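AclR protein (Streptomyces galilaeus, PDB 2GEY) is a putative hydroxylase of the SnoaL-like family that probably acts in the biosynthesis of an aromatic polyketide antibiotic. Local coordinates at residues A15-W20 with L61-K66; H28-I33 with K113-W118; E88-Q93 with L130-D135. All blocks are in the same frame, centred on the assembly; numbering follows the deposited sequence.

All three contacts lie toward the surface of the subunit, yet they join different parts of its alpha+beta barrel. Interaction 1 fixes the end of helix 3-18 to strand 62-71, largely through side-chain amides and an indole N-H bonded to backbone atoms. Interaction 2 belongs to the same sheet, but here backbone bonds between parallel strands lead and apolar side chains follow; its centre lies about 19 Å from that of interaction 1. Interaction 3, with its centre about 32 Å from that of interaction 2 and on the opposite side of the chain's centre, brings two loops together mainly by apolar contact, with one weak polar bond across it.

Interaction 1. Residues A15-W20 with L61-K66; sequences AAWNRW and LQLEVK
Trp17 overlaps Leu63 obliquely: the methyl CD2 of Leu63 comes within 3.7 Å of Trp17 CD1 and also approaches the ring's CG. The contact fastens the C-terminal end of helix 3-18 to strand 62-71 in the NTF2-like alpha+beta barrel of the SnoaL family. A second leucine meets the other ring of the indole, Leu61 CD1 lying 4.0 Å from Trp17 CE3.

Asn18 supplies the main polar link by pairing its amide with both backbone polar groups of Leu63. Leu63 N donates to Asn18 OD1 at 2.7 Å, nearly straight at 174°, and Asn18 ND2 donates to Leu63 O at 3.1 Å. Each donor lies on a lone pair of the carbonyl it meets, so the two bonds together fix the rotation of the amide. Gln62 and Glu64 bond by their backbones to Thr82 and Thr80 of strand 74-84, whereas Leu63, between them, turns its N-H and C=O to Asn18; strand 62-71 is the outermost of the sheet within this chain.

The helix closes in a Schellman motif, with Trp20 at positive phi, Trp20 N bonded to Trp17 O and Asp21 N to Ala16 O. This reversal carries the Trp20 ring over Asn18 O, which lies above the centre of one face. Gln62, its chain bent at chi2 (-72°), donates from NE2 to that same Asn18 O at 3.0 Å, in the plane of its own amide. Leu61 O takes two donors: Trp20 NE1 at 2.9 Å, with the oxygen 18° out of the indole plane, and Gln62 NE2, also at 2.9 Å.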
loop_
_atom_site.group_PDB
_atom_site.type_symbol
_atom_site.label_atom_id
_atom_site.label_comp_id
_atom_site.label_asym_id
_atom_site.label_seq_id
_atom_site.Cartn_x
_atom_site.Cartn_y
_atom_site.Cartn_z
ATOM N N ALA A 15 -20.480 0.569 -2.880
ATOM C CA ALA A 15 -21.666 1.428 -2.918
ATOM C C ALA A 15 -22.276 1.575 -1.525
ATOM O O ALA A 15 -22.712 2.663 -1.167
ATOM C CB ALA A 15 -22.693 0.898 -3.888
ATOM N N ALA A 16 -22.284 0.488 -0.747
ATOM C CA ALA A 16 -22.775 0.503 0.628
ATOM C C ALA A 16 -21.972 1.477 1.492
ATOM O O ALA A 16 -22.553 2.278 2.227
ATOM C CB ALA A 16 -22.744 -0.895 1.229
ATOM N N TRP A 17 -20.642 1.400 1.403
ATOM C CA TRP A 17 -19.774 2.378 2.063
ATOM C C TRP A 17 -20.179 3.791 1.669
ATOM O O TRP A 17 -20.266 4.676 2.511
ATOM C CB TRP A 17 -18.303 2.170 1.685
ATOM C CG TRP A 17 -17.552 1.298 2.656
ATOM C CD1 TRP A 17 -16.970 0.099 2.401
ATOM C CD2 TRP A 17 -17.310 1.579 4.036
ATOM N NE1 TRP A 17 -16.380 -0.392 3.543
ATOM C CE2 TRP A 17 -16.582 0.496 4.563
ATOM C CE3 TRP A 17 -17.646 2.639 4.879
ATOM C CZ2 TRP A 17 -16.168 0.448 5.899
ATOM C CZ3 TRP A 17 -17.236 2.590 6.210
ATOM C CH2 TRP A 17 -16.504 1.498 6.700
ATOM N N ASN A 18 -20.415 3.992 0.382
ATOM C CA ASN A 18 -20.620 5.342 -0.146
ATOM C C ASN A 18 -21.981 5.949 0.163
ATOM O O ASN A 18 -22.165 7.162 -0.018
ATOM C CB ASN A 18 -20.339 5.374 -1.649
ATOM C CG ASN A 18 -18.844 5.408 -1.956
ATOM O OD1 ASN A 18 -18.033 5.800 -1.101
ATOM N ND2 ASN A 18 -18.475 5.017 -3.168
ATOM N N ARG A 19 -22.922 5.121 0.603
ATOM C CA ARG A 19 -24.171 5.617 1.196
ATOM C C ARG A 19 -24.189 5.441 2.721
ATOM O O ARG A 19 -25.223 5.642 3.374
ATOM C CB ARG A 19 -25.396 4.978 0.530
ATOM C CG ARG A 19 -25.512 3.515 0.695
ATOM C CD ARG A 19 -26.884 2.977 0.231
ATOM N NE ARG A 19 -26.952 1.581 0.621
ATOM C CZ ARG A 19 -26.484 0.568 -0.096
ATOM N NH1 ARG A 19 -25.981 0.762 -1.301
ATOM N NH2 ARG A 19 -26.548 -0.660 0.398
ATOM N N TRP A 20 -23.028 5.112 3.282
ATOM C CA TRP A 20 -22.828 5.037 4.729
ATOM C C TRP A 20 -23.736 4.012 5.417
ATOM O O TRP A 20 -24.306 4.284 6.485
ATOM C CB TRP A 20 -22.967 6.440 5.339
ATOM C CG TRP A 20 -22.200 7.430 4.531
ATOM C CD1 TRP A 20 -20.849 7.457 4.344
ATOM C CD2 TRP A 20 -22.734 8.499 3.748
ATOM N NE1 TRP A 20 -20.510 8.484 3.509
ATOM C CE2 TRP A 20 -21.648 9.140 3.123
ATOM C CE3 TRP A 20 -24.027 8.971 3.505
ATOM C CZ2 TRP A 20 -21.811 10.237 2.280
ATOM C CZ3 TRP A 20 -24.189 10.061 2.662
ATOM C CH2 TRP A 20 -23.088 10.688 2.070
ATOM N N LEU A 61 -17.451 10.193 4.183
ATOM C CA LEU A 61 -16.373 9.559 3.436
ATOM C C LEU A 61 -16.878 9.001 2.107
ATOM O O LEU A 61 -18.050 8.612 1.978
ATOM C CB LEU A 61 -15.669 8.480 4.258
ATOM C CG LEU A 61 -16.479 7.244 4.656
ATOM C CD1 LEU A 61 -16.502 6.200 3.537
ATOM C CD2 LEU A 61 -15.905 6.641 5.941
ATOM N N GLN A 62 -15.998 9.005 1.116
ATOM C CA GLN A 62 -16.295 8.446 -0.200
ATOM C C GLN A 62 -15.128 7.594 -0.657
ATOM O O GLN A 62 -13.969 7.984 -0.490
ATOM C CB GLN A 62 -16.556 9.571 -1.214
ATOM C CG GLN A 62 -17.861 10.301 -0.995
ATOM C CD GLN A 62 -19.055 9.453 -1.381
ATOM O OE1 GLN A 62 -19.310 9.232 -2.569
ATOM N NE2 GLN A 62 -19.790 8.962 -0.378
ATOM N N LEU A 63 -15.446 6.424 -1.202
ATOM C CA LEU A 63 -14.461 5.511 -1.768
ATOM C C LEU A 63 -14.443 5.670 -3.268
ATOM O O LEU A 63 -15.490 5.553 -3.913
ATOM C CB LEU A 63 -14.816 4.060 -1.457
ATOM C CG LEU A 63 -14.475 3.529 -0.070
ATOM C CD1 LEU A 63 -15.127 4.346 1.008
ATOM C CD2 LEU A 63 -14.898 2.076 0.019
ATOM N N GLU A 64 -13.264 5.922 -3.822
ATOM C CA GLU A 64 -13.085 5.908 -5.264
ATOM C C GLU A 64 -12.288 4.671 -5.639
ATOM O O GLU A 64 -11.162 4.486 -5.170
ATOM C CB GLU A 64 -12.344 7.145 -5.756
ATOM C CG GLU A 64 -12.206 7.151 -7.275
ATOM C CD GLU A 64 -11.337 8.265 -7.814
ATOM O OE1 GLU A 64 -10.799 9.064 -7.019
ATOM O OE2 GLU A 64 -11.174 8.324 -9.058
ATOM N N VAL A 65 -12.876 3.821 -6.480
ATOM C CA VAL A 65 -12.178 2.626 -6.947
ATOM C C VAL A 65 -11.246 3.024 -8.094
ATOM O O VAL A 65 -11.686 3.408 -9.186
ATOM C CB VAL A 65 -13.165 1.507 -7.362
ATOM C CG1 VAL A 65 -12.415 0.289 -7.886
ATOM C CG2 VAL A 65 -14.064 1.148 -6.176
ATOM N N LYS A 66 -9.952 2.974 -7.825
ATOM C CA LYS A 66 -8.943 3.307 -8.829
ATOM C C LYS A 66 -8.675 2.129 -9.753
ATOM O O LYS A 66 -8.353 2.301 -10.942
ATOM C CB LYS A 66 -7.641 3.729 -8.150
ATOM C CG LYS A 66 -7.764 4.897 -7.171
ATOM C CD LYS A 66 -8.329 6.160 -7.797
ATOM C CE LYS A 66 -7.428 6.758 -8.838
ATOM N NZ LYS A 66 -7.905 8.125 -9.273
#

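Interaction 2. Residues H28-I33 with K113-W118; sequences HWSPDI and KVVEHW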
loop_
_atom_site.group_PDB
_atom_site.type_symbol
_atom_site.label_atom_id
_atom_site.label_comp_id
_atom_site.label_asym_id
_atom_site.label_seq_id
_atom_site.Cartn_x
_atom_site.Cartn_y
_atom_site.Cartn_z
ATOM N N HIS A 28 -22.739 -9.334 3.082
ATOM C CA HIS A 28 -22.013 -10.147 2.106
ATOM C C HIS A 28 -20.935 -11.010 2.743
ATOM O O HIS A 28 -20.285 -11.804 2.055
ATOM C CB HIS A 28 -21.393 -9.246 1.049
ATOM C CG HIS A 28 -22.403 -8.539 0.209
ATOM N ND1 HIS A 28 -23.230 -9.205 -0.671
ATOM C CD2 HIS A 28 -22.748 -7.230 0.135
ATOM C CE1 HIS A 28 -24.019 -8.331 -1.273
ATOM N NE2 HIS A 28 -23.752 -7.128 -0.796
ATOM N N TRP A 29 -20.742 -10.859 4.052
ATOM C CA TRP A 29 -19.745 -11.647 4.762
ATOM C C TRP A 29 -20.286 -13.016 5.086
ATOM O O TRP A 29 -21.432 -13.151 5.529
ATOM C CB TRP A 29 -19.373 -10.980 6.078
ATOM C CG TRP A 29 -18.634 -9.712 5.975
ATOM C CD1 TRP A 29 -18.287 -9.039 4.853
ATOM C CD2 TRP A 29 -18.169 -8.933 7.076
ATOM N NE1 TRP A 29 -17.609 -7.889 5.180
ATOM C CE2 TRP A 29 -17.528 -7.801 6.546
ATOM C CE3 TRP A 29 -18.221 -9.094 8.463
ATOM C CZ2 TRP A 29 -16.943 -6.823 7.362
ATOM C CZ3 TRP A 29 -17.643 -8.120 9.270
ATOM C CH2 TRP A 29 -17.017 -7.003 8.718
ATOM N N SER A 30 -19.462 -14.037 4.900
ATOM C CA SER A 30 -19.784 -15.351 5.434
ATOM C C SER A 30 -19.800 -15.295 6.965
ATOM O O SER A 30 -19.057 -14.519 7.569
ATOM C CB SER A 30 -18.754 -16.386 4.986
ATOM O OG SER A 30 -18.875 -17.586 5.727
ATOM N N PRO A 31 -20.632 -16.132 7.603
ATOM C CA PRO A 31 -20.508 -16.324 9.052
ATOM C C PRO A 31 -19.104 -16.746 9.490
ATOM O O PRO A 31 -18.713 -16.482 10.626
ATOM C CB PRO A 31 -21.497 -17.454 9.344
ATOM C CG PRO A 31 -22.464 -17.423 8.223
ATOM C CD PRO A 31 -21.727 -16.930 7.026
ATOM N N ASP A 32 -18.360 -17.398 8.600
ATOM C CA ASP A 32 -17.027 -17.910 8.925
ATOM C C ASP A 32 -15.894 -17.047 8.382
ATOM O O ASP A 32 -14.745 -17.493 8.302
ATOM C CB ASP A 32 -16.884 -19.331 8.386
ATOM C CG ASP A 32 -17.978 -20.251 8.886
ATOM O OD1 ASP A 32 -18.179 -20.327 10.121
ATOM O OD2 ASP A 32 -18.639 -20.896 8.046
ATOM N N ILE A 33 -16.212 -15.808 8.021
ATOM C CA ILE A 33 -15.228 -14.894 7.477
ATOM C C ILE A 33 -14.045 -14.683 8.425
ATOM O O ILE A 33 -14.206 -14.624 9.657
ATOM C CB ILE A 33 -15.867 -13.525 7.123
ATOM C CG1 ILE A 33 -14.890 -12.665 6.316
ATOM C CG2 ILE A 33 -16.331 -12.788 8.385
ATOM C CD1 ILE A 33 -15.537 -11.449 5.698
ATOM N N LYS A 113 -20.397 -15.398 -0.854
ATOM C CA LYS A 113 -20.122 -14.691 0.387
ATOM C C LYS A 113 -18.610 -14.571 0.580
ATOM O O LYS A 113 -17.844 -15.421 0.119
ATOM C CB LYS A 113 -20.770 -15.413 1.567
ATOM C CG LYS A 113 -22.308 -15.437 1.519
ATOM C CD LYS A 113 -22.937 -14.137 2.031
ATOM C CE LYS A 113 -24.459 -14.060 1.772
ATOM N NZ LYS A 113 -24.784 -13.576 0.354
ATOM N N VAL A 114 -18.190 -13.507 1.254
ATOM C CA VAL A 114 -16.773 -13.272 1.516
ATOM C C VAL A 114 -16.331 -14.147 2.698
ATOM O O VAL A 114 -16.883 -14.032 3.795
ATOM C CB VAL A 114 -16.505 -11.789 1.839
ATOM C CG1 VAL A 114 -15.031 -11.550 2.132
ATOM C CG2 VAL A 114 -16.982 -10.907 0.685
ATOM N N VAL A 115 -15.339 -15.010 2.473
ATOM C CA VAL A 115 -14.794 -15.879 3.524
ATOM C C VAL A 115 -13.420 -15.438 4.057
ATOM O O VAL A 115 -12.999 -15.845 5.163
ATOM C CB VAL A 115 -14.722 -17.353 3.065
ATOM C CG1 VAL A 115 -16.115 -17.895 2.809
ATOM C CG2 VAL A 115 -13.833 -17.508 1.840
ATOM N N GLU A 116 -12.714 -14.635 3.266
ATOM C CA GLU A 116 -11.442 -14.056 3.683
ATOM C C GLU A 116 -11.334 -12.645 3.153
ATOM O O GLU A 116 -11.733 -12.365 2.012
ATOM C CB GLU A 116 -10.250 -14.884 3.181
ATOM C CG GLU A 116 -10.087 -16.225 3.878
ATOM C CD GLU A 116 -8.813 -16.945 3.477
ATOM O OE1 GLU A 116 -8.752 -17.445 2.335
ATOM O OE2 GLU A 116 -7.881 -17.037 4.310
ATOM N N HIS A 117 -10.758 -11.780 3.984
ATOM C CA HIS A 117 -10.606 -10.372 3.678
ATOM C C HIS A 117 -9.220 -9.915 4.144
ATOM O O HIS A 117 -8.895 -10.050 5.321
ATOM C CB HIS A 117 -11.740 -9.606 4.376
ATOM C CG HIS A 117 -11.525 -8.130 4.467
ATOM N ND1 HIS A 117 -11.740 -7.423 5.631
ATOM C CD2 HIS A 117 -11.110 -7.226 3.548
ATOM C CE1 HIS A 117 -11.472 -6.147 5.423
ATOM N NE2 HIS A 117 -11.089 -5.999 4.169
ATOM N N TRP A 118 -8.412 -9.403 3.219
ATOM C CA TRP A 118 -7.094 -8.856 3.534
ATOM C C TRP A 118 -7.064 -7.380 3.154
ATOM O O TRP A 118 -7.576 -7.002 2.093
ATOM C CB TRP A 118 -5.993 -9.561 2.737
ATOM C CG TRP A 118 -5.887 -11.035 2.893
ATOM C CD1 TRP A 118 -5.054 -11.708 3.731
ATOM C CD2 TRP A 118 -6.592 -12.032 2.143
ATOM N NE1 TRP A 118 -5.202 -13.060 3.564
ATOM C CE2 TRP A 118 -6.142 -13.291 2.598
ATOM C CE3 TRP A 118 -7.552 -11.984 1.125
ATOM C CZ2 TRP A 118 -6.631 -14.498 2.080
ATOM C CZ3 TRP A 118 -8.046 -13.182 0.614
ATOM C CH2 TRP A 118 -7.582 -14.420 1.091
HETATM O O HOH W 1 -23.259 -11.844 -1.078
#
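Trp29 and Val114 form a parallel beta bridge in which Val114 N donates to His28 O at 2.8 Å and Ser30 N donates to Val114 O at the same distance of 2.8 Å. The first bond is close to straight, with an N-H...O angle of 171°. After Ser30 the chain turns a corner through a type I turn that ends at Ile33. Ser30 OG accepts from Asp32 N at 2.9 Å, an ST turn, while Ile33 N bonds to Ser30 O. Contact with the long strand then resumes as Ile33 CA approaches Val115 O at 3.4 Å in a CA-H...O contact.

Ile33 carries much of the apolar contact. Its chain is extended at chi2 (168°), which sets the end methyl CD1 3.6 Å from Val114 CG1. The same methyl sits above one face of the Trp29 indole, offset toward the rim, so one methyl touches both the valine and the indole. Ser30 CB packs on Val115 CG1. Lys113 bends at chi2 (-81°), bringing CD alongside His28 O. A water joins the two polar ends, 2.7 Å from both His28 ND1 and Lys113 NZ, and accepts from the lysine.

In strand 113-122, Val115 and Glu116 both face Arg108 of the antiparallel strand 98-110, a classic beta bulge. Farther along, the backbone of His117 bonds to Val34 and Tyr36 of strand 33-37. Trp29 lies between helices, touching Met13 of helix 3-18 and Met47, Val48 and Met51 of helix 44-57.

Interaction 3. Residues E88-Q93 with L130-D135; sequences EFMGVQ and LGKLPD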
loop_
_atom_site.group_PDB
_atom_site.type_symbol
_atom_site.label_atom_id
_atom_site.label_comp_id
_atom_site.label_asym_id
_atom_site.label_seq_id
_atom_site.Cartn_x
_atom_site.Cartn_y
_atom_site.Cartn_z
ATOM N N GLU A 88 -13.883 12.889 16.470
ATOM C CA GLU A 88 -12.582 12.558 17.043
ATOM C C GLU A 88 -12.053 11.255 16.441
ATOM O O GLU A 88 -12.793 10.289 16.257
ATOM C CB GLU A 88 -12.642 12.463 18.575
ATOM C CG GLU A 88 -11.262 12.456 19.246
ATOM C CD GLU A 88 -11.324 12.346 20.763
ATOM O OE1 GLU A 88 -10.515 11.588 21.340
ATOM O OE2 GLU A 88 -12.158 13.036 21.387
ATOM N N PHE A 89 -10.762 11.254 16.116
ATOM C CA PHE A 89 -10.114 10.090 15.535
ATOM C C PHE A 89 -8.667 10.005 16.002
ATOM O O PHE A 89 -7.934 10.992 15.941
ATOM C CB PHE A 89 -10.171 10.159 14.008
ATOM C CG PHE A 89 -9.809 8.869 13.337
ATOM C CD1 PHE A 89 -10.634 7.760 13.455
ATOM C CD2 PHE A 89 -8.645 8.754 12.599
ATOM C CE1 PHE A 89 -10.305 6.563 12.845
ATOM C CE2 PHE A 89 -8.305 7.557 11.984
ATOM C CZ PHE A 89 -9.139 6.460 12.104
ATOM N N MET A 90 -8.271 8.820 16.468
ATOM C CA MET A 90 -6.935 8.575 17.024
ATOM C C MET A 90 -6.535 9.616 18.067
ATOM O O MET A 90 -5.382 10.042 18.121
ATOM C CB MET A 90 -5.888 8.535 15.914
ATOM C CG MET A 90 -6.164 7.519 14.835
ATOM S SD MET A 90 -4.813 7.345 13.657
ATOM C CE MET A 90 -4.401 9.040 13.302
ATOM N N GLY A 91 -7.500 10.027 18.887
ATOM C CA GLY A 91 -7.264 11.007 19.936
ATOM C C GLY A 91 -7.162 12.448 19.468
ATOM O O GLY A 91 -6.888 13.335 20.271
ATOM N N VAL A 92 -7.390 12.695 18.180
ATOM C CA VAL A 92 -7.294 14.044 17.623
ATOM C C VAL A 92 -8.685 14.632 17.418
ATOM O O VAL A 92 -9.524 14.028 16.751
ATOM C CB VAL A 92 -6.543 14.032 16.277
ATOM C CG1 VAL A 92 -6.462 15.440 15.688
ATOM C CG2 VAL A 92 -5.161 13.444 16.463
ATOM N N GLN A 93 -8.927 15.812 17.984
ATOM C CA GLN A 93 -10.225 16.465 17.848
ATOM C C GLN A 93 -10.466 16.885 16.398
ATOM O O GLN A 93 -9.524 17.251 15.693
ATOM C CB GLN A 93 -10.326 17.681 18.769
ATOM C CG GLN A 93 -10.223 17.350 20.256
ATOM C CD GLN A 93 -11.213 16.281 20.693
ATOM O OE1 GLN A 93 -12.408 16.369 20.412
ATOM N NE2 GLN A 93 -10.712 15.261 21.378
ATOM N N LEU A 130 -3.649 14.764 10.587
ATOM C CA LEU A 130 -3.960 14.710 12.006
ATOM C C LEU A 130 -2.790 15.106 12.903
ATOM O O LEU A 130 -2.926 15.086 14.126
ATOM C CB LEU A 130 -4.440 13.310 12.382
ATOM C CG LEU A 130 -5.753 12.902 11.715
ATOM C CD1 LEU A 130 -6.145 11.539 12.176
ATOM C CD2 LEU A 130 -6.861 13.886 12.002
ATOM N N GLY A 131 -1.651 15.450 12.300
ATOM C CA GLY A 131 -0.493 15.935 13.042
ATOM C C GLY A 131 0.341 14.856 13.710
ATOM O O GLY A 131 1.178 15.161 14.572
ATOM N N LYS A 132 0.125 13.602 13.324
ATOM C CA LYS A 132 0.870 12.478 13.890
ATOM C C LYS A 132 2.230 12.339 13.221
ATOM O O LYS A 132 3.159 11.777 13.804
ATOM C CB LYS A 132 0.097 11.172 13.717
ATOM C CG LYS A 132 -1.269 11.146 14.382
ATOM C CD LYS A 132 -1.155 11.228 15.895
ATOM C CE LYS A 132 -2.428 10.749 16.575
ATOM N NZ LYS A 132 -2.647 9.293 16.340
ATOM N N LEU A 133 2.318 12.809 11.978
ATOM C CA LEU A 133 3.579 12.883 11.248
ATOM C C LEU A 133 3.802 14.311 10.769
ATOM O O LEU A 133 2.844 15.034 10.507
ATOM C CB LEU A 133 3.558 11.952 10.039
ATOM C CG LEU A 133 3.398 10.465 10.339
ATOM C CD1 LEU A 133 3.211 9.696 9.048
ATOM C CD2 LEU A 133 4.592 9.935 11.118
ATOM N N PRO A 134 5.074 14.721 10.636
ATOM C CA PRO A 134 5.348 16.081 10.185
ATOM C C PRO A 134 4.840 16.348 8.776
ATOM O O PRO A 134 4.876 15.462 7.930
ATOM C CB PRO A 134 6.882 16.157 10.191
ATOM C CG PRO A 134 7.336 15.023 11.014
ATOM C CD PRO A 134 6.310 13.962 10.889
ATOM N N ASP A 135 4.378 17.572 8.545
ATOM C CA ASP A 135 3.943 18.013 7.224
ATOM C C ASP A 135 5.105 18.747 6.550
ATOM O O ASP A 135 5.304 19.949 6.767
ATOM C CB ASP A 135 2.728 18.936 7.358
ATOM C CG ASP A 135 2.024 19.182 6.037
ATOM O OD1 ASP A 135 2.483 18.676 4.986
ATOM O OD2 ASP A 135 0.987 19.879 6.053
#
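Val92 N donates to Phe89 O at 2.9 Å, and Phe89 N returns a bond to Val92 O at 3.1 Å; this pair closes the type I' turn whose side chains meet Leu130. Met90 and Gly91, both at positive phi, form its corner, in the loop that links strands 74-84 and 98-110 of the SnoaL-like barrel. Its partner is the Schellman motif that ends helix 124-129, with Gly131 the first residue to leave helical geometry. The contact therefore joins a beta turn within an inter-strand loop to the end of a helix.

Leu130 is the buried centre of the contact, and its two methyls go to different partners. CD1 comes to the edge of the Phe89 ring, in its plane, at 3.8 Å from Phe89 CD2, while CD2 lies 4.0 Å from Val92 CG1. The leucine and the phenylalanine cross at about a right angle. Met90 bends at chi3 (-46°), which turns CE toward the same CD1; their modelled spacing is tighter than usual van der Waals contact, and its exact value is doubtful. Leu126 of helix 124-129 also touches Phe89, and Phe58 meets that ring edge-to-face.

Lys132 runs past Val92 in the opposite direction, its CE 3.8 Å from Val92 CG2. Lys132 and the following Leu133 also pack on Leu133 of the second subunit. The lysine's polar end meets the corner of the turn: NZ lies 3.4 Å from Met90 CB and makes a weak hydrogen bond of 3.3 Å to Met90 O.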